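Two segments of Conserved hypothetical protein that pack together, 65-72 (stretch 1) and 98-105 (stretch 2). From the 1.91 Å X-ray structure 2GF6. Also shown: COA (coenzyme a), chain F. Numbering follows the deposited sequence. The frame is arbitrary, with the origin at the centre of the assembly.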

# COMPACT_ATOMS: atom_id res chain seq x y z
N ALA A 65 13.22 13.28 1.72
CA ALA A 65 13.94 12.54 0.69
C ALA A 65 14.18 13.37 -0.59
O ALA A 65 13.37 14.21 -0.95
CB ALA A 65 13.21 11.20 0.33
N ILE A 66 15.29 13.09 -1.25
CA ILE A 66 15.64 13.60 -2.57
C ILE A 66 15.85 12.37 -3.48
O ILE A 66 16.60 11.46 -3.13
CB ILE A 66 16.93 14.46 -2.52
CG1 ILE A 66 16.68 15.74 -1.73
CG2 ILE A 66 17.41 14.85 -3.93
CD1 ILE A 66 18.00 16.42 -1.22
N TYR A 67 15.20 12.38 -4.64
CA TYR A 67 15.20 11.25 -5.55
C TYR A 67 16.00 11.64 -6.77
O TYR A 67 15.48 12.30 -7.67
CB TYR A 67 13.77 10.90 -5.93
CG TYR A 67 12.85 10.76 -4.73
CD1 TYR A 67 12.19 11.85 -4.20
CD2 TYR A 67 12.64 9.52 -4.14
CE1 TYR A 67 11.35 11.73 -3.11
CE2 TYR A 67 11.79 9.38 -3.01
CZ TYR A 67 11.14 10.48 -2.52
OH TYR A 67 10.29 10.38 -1.42
N HIS A 68 17.27 11.26 -6.80
CA HIS A 68 18.18 11.67 -7.86
C HIS A 68 17.93 10.84 -9.09
O HIS A 68 18.09 11.31 -10.23
CB HIS A 68 19.64 11.45 -7.45
CG HIS A 68 20.10 12.33 -6.35
ND1 HIS A 68 20.40 13.66 -6.54
CD2 HIS A 68 20.39 12.06 -5.05
CE1 HIS A 68 20.82 14.19 -5.40
NE2 HIS A 68 20.83 13.23 -4.48
N ARG A 69 17.65 9.56 -8.87
CA ARG A 69 17.50 8.65 -9.98
C ARG A 69 16.39 7.71 -9.66
O ARG A 69 16.17 7.39 -8.47
CB ARG A 69 18.78 7.85 -10.18
CG ARG A 69 19.95 8.65 -10.73
CD ARG A 69 21.20 7.78 -10.74
NE ARG A 69 22.40 8.56 -10.43
CZ ARG A 69 23.51 8.62 -11.18
NH1 ARG A 69 23.63 7.93 -12.31
NH2 ARG A 69 24.52 9.39 -10.78
N PRO A 70 15.71 7.23 -10.70
CA PRO A 70 14.63 6.30 -10.50
C PRO A 70 15.17 4.91 -10.25
O PRO A 70 16.28 4.58 -10.67
CB PRO A 70 13.91 6.33 -11.84
CG PRO A 70 15.06 6.52 -12.84
CD PRO A 70 15.98 7.47 -12.14
N VAL A 71 14.38 4.08 -9.57
CA VAL A 71 14.64 2.65 -9.51
C VAL A 71 13.42 1.89 -10.06
O VAL A 71 12.27 2.31 -9.92
CB VAL A 71 15.06 2.16 -8.06
CG1 VAL A 71 16.38 2.78 -7.68
CG2 VAL A 71 14.03 2.49 -7.01
N LYS A 72 13.70 0.74 -10.64
CA LYS A 72 12.75 0.01 -11.43
C LYS A 72 12.56 -1.41 -10.96
O LYS A 72 13.31 -1.92 -10.12
CB LYS A 72 13.22 -0.03 -12.89
CG LYS A 72 13.43 1.37 -13.45
CD LYS A 72 13.96 1.36 -14.87
CE LYS A 72 12.95 0.73 -15.81
NZ LYS A 72 12.92 1.37 -17.16
N LEU A 98 21.62 3.10 -3.00
CA LEU A 98 22.53 2.91 -4.14
C LEU A 98 22.00 1.84 -5.08
O LEU A 98 21.29 0.90 -4.67
CB LEU A 98 23.93 2.49 -3.69
CG LEU A 98 24.82 3.47 -2.95
CD1 LEU A 98 24.20 3.93 -1.66
CD2 LEU A 98 26.13 2.79 -2.68
N LYS A 99 22.39 1.96 -6.34
CA LYS A 99 22.06 0.95 -7.32
C LYS A 99 23.28 0.79 -8.22
O LYS A 99 23.79 1.77 -8.76
CB LYS A 99 20.86 1.39 -8.13
CG LYS A 99 20.33 0.33 -9.02
CD LYS A 99 19.27 0.89 -9.91
CE LYS A 99 19.73 0.98 -11.35
NZ LYS A 99 18.54 1.20 -12.26
N ASP A 100 23.75 -0.45 -8.33
CA ASP A 100 25.03 -0.72 -8.99
C ASP A 100 26.06 0.27 -8.47
O ASP A 100 26.82 0.85 -9.24
CB ASP A 100 24.92 -0.62 -10.52
CG ASP A 100 23.76 -1.44 -11.11
OD1 ASP A 100 23.60 -2.63 -10.74
OD2 ASP A 100 23.02 -0.90 -11.96
N GLY A 101 26.07 0.48 -7.16
CA GLY A 101 26.95 1.43 -6.53
C GLY A 101 26.88 2.90 -6.97
O GLY A 101 27.83 3.64 -6.72
N GLU A 102 25.79 3.33 -7.61
CA GLU A 102 25.55 4.77 -7.84
C GLU A 102 24.39 5.30 -6.97
O GLU A 102 23.40 4.58 -6.73
CB GLU A 102 25.28 5.02 -9.32
CG GLU A 102 26.51 4.83 -10.22
CD GLU A 102 27.55 5.98 -10.13
OE1 GLU A 102 27.22 7.05 -9.55
OE2 GLU A 102 28.70 5.82 -10.63
N LEU A 103 24.51 6.54 -6.49
CA LEU A 103 23.53 7.13 -5.57
C LEU A 103 22.26 7.43 -6.32
O LEU A 103 22.30 8.14 -7.31
CB LEU A 103 24.05 8.43 -4.97
CG LEU A 103 23.12 9.21 -4.05
CD1 LEU A 103 23.02 8.55 -2.67
CD2 LEU A 103 23.62 10.62 -3.91
N THR A 104 21.15 6.87 -5.85
CA THR A 104 19.85 7.10 -6.43
C THR A 104 18.98 7.97 -5.55
O THR A 104 18.17 8.72 -6.07
CB THR A 104 19.05 5.80 -6.67
OG1 THR A 104 18.75 5.18 -5.41
CG2 THR A 104 19.80 4.86 -7.62
N THR A 105 19.15 7.88 -4.24
CA THR A 105 18.22 8.49 -3.31
C THR A 105 18.94 8.81 -2.03
O THR A 105 19.82 8.06 -1.63
CB THR A 105 17.11 7.49 -2.94
OG1 THR A 105 16.84 6.60 -4.05
CG2 THR A 105 15.83 8.19 -2.43
N1A COA F . 14.27 21.18 -5.78
C2A COA F . 14.20 22.29 -6.61
N3A COA F . 14.54 22.19 -7.94
C4A COA F . 14.94 21.00 -8.45
C5A COA F . 15.03 19.88 -7.65
C6A COA F . 14.69 19.96 -6.30
N6A COA F . 14.76 18.87 -5.55
N7A COA F . 15.46 18.85 -8.40
C8A COA F . 15.64 19.29 -9.66
N9A COA F . 15.33 20.63 -9.70
C1B COA F . 15.50 21.55 -10.85
C2B COA F . 16.91 21.51 -11.42
O2B COA F . 17.76 22.46 -10.84
C3B COA F . 16.66 21.79 -12.88
O3B COA F . 16.49 23.16 -13.08
P3B COA F . 17.48 23.91 -14.10
O7A COA F . 17.11 25.37 -14.08
O8A COA F . 17.31 23.32 -15.50
O9A COA F . 18.88 23.73 -13.55
C4B COA F . 15.34 21.11 -13.15
O4B COA F . 14.64 21.21 -11.93
C5B COA F . 15.51 19.65 -13.54
O5B COA F . 16.59 19.06 -12.85
P1A COA F . 17.66 18.16 -13.64
O1A COA F . 18.55 17.42 -12.67
O2A COA F . 18.48 19.00 -14.58
O3A COA F . 16.71 17.09 -14.39
P2A COA F . 17.23 15.85 -15.30
O4A COA F . 18.67 15.55 -15.01
O5A COA F . 16.95 16.17 -16.77
O6A COA F . 16.34 14.60 -14.86
CBP COA F . 15.37 13.14 -13.36
CCP COA F . 15.67 14.59 -13.63
CDP COA F . 16.59 12.27 -13.70
CEP COA F . 14.18 12.75 -14.24
CAP COA F . 15.11 12.99 -11.86
OAP COA F . 16.31 13.22 -11.16
C9P COA F . 14.61 11.63 -11.48
O9P COA F . 14.39 10.62 -12.41
N8P COA F . 14.37 11.47 -10.20
C7P COA F . 13.86 10.22 -9.71
C6P COA F . 12.36 10.26 -9.75
C5P COA F . 11.85 9.20 -8.84
O5P COA F . 12.19 8.02 -8.98
N4P COA F . 11.07 9.65 -7.88
C3P COA F . 9.73 9.21 -7.71
C2P COA F . 9.69 8.14 -6.65
S1P COA F . 8.87 8.63 -5.13
O HOH W 1 15.27 7.47 -6.11

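This is a strand-edge contact that hangs on one backbone carbonyl: as stretch 1 leaves its strand, two successive amides converge on the oxygen of T104, and side chains from both segments close in around that point.

The strands 65-67 and 102-105 run roughly antiparallel but splayed, at 122° between their directions, and a single bridge joins them: Y67 with T105, an antiparallel non-hydrogen-bonded pair, the CA atoms 4.7 Å apart. Just before it, the CA of T105 approaches the O of I66 at 3.4 Å in a CA-H...O contact. Past the bridge the chain turns at H68, whose backbone angles of -78/-38 leave the extended region. The turn brings the N of H68 to 2.8 Å and the N of R69 to 3.0 Å from the O of T104, and both are hydrogen bonds, the second nearer to linear. T104 has its own irregularity, with phi/psi of -108/-31. One acceptor thus serves two donors, an economical way to dock a departing loop on a strand.

Y67 and T105 direct their side chains to the same face of the sheet, where CD2 of Y67 meets CG2 of T105 at 3.9 Å. Both are buried, and each pairs a hydrocarbon surface with a hydroxyl that finds a partner: the phenol OH bonds elsewhere in the structure, while OG1 of T105 lies 2.7 Å from OG1 of T104 in a hydrogen bond. Water 1 extends this polar cluster across the contact. It donates to the O of R69 at 2.5 Å and is hydrogen-bonded to OG1 of T105 at 2.7 Å. Threonine suits both positions, since its methyl packs while its hydroxyl is satisfied.

The methyl of T104 also builds the apolar patch: its CG2 sits 4.0 Å from CG1 of V71, which in turn lies 4.1 Å from CD of K99. V71 is a compact, beta-branched residue pointing toward stretch 2 and buried there. K99 contributes its aliphatic chain, with its NZ hydrogen-bonded elsewhere in the structure. Nearer the solvent, CD2 of H68 contacts CD2 of L103 at 3.7 Å.

R69 has the largest covered area in its stretch and reaches along the strand. Its NE makes a weak hydrogen bond to the O of L103 at 3.1 Å, and its guanidinium has CB of E102 over one face. The salt bridge from its NH2 to OE1 of E102 is long, 3.8 Å, and out of plane, so it adds charge attraction without a directed bond. The type I' turn from K99 to E102, closed by two backbone hydrogen bonds, K99 N to E102 O and E102 N to K99 O, each 2.8 Å, sets these two residues facing stretch 1, while D100 and G101 at its tip stay out of reach.

The carbonyls of Y67 and H68 are left to coenzyme A: N8P donates to the O of Y67 at 2.9 Å, and OAP to the O of H68 at 2.8 Å.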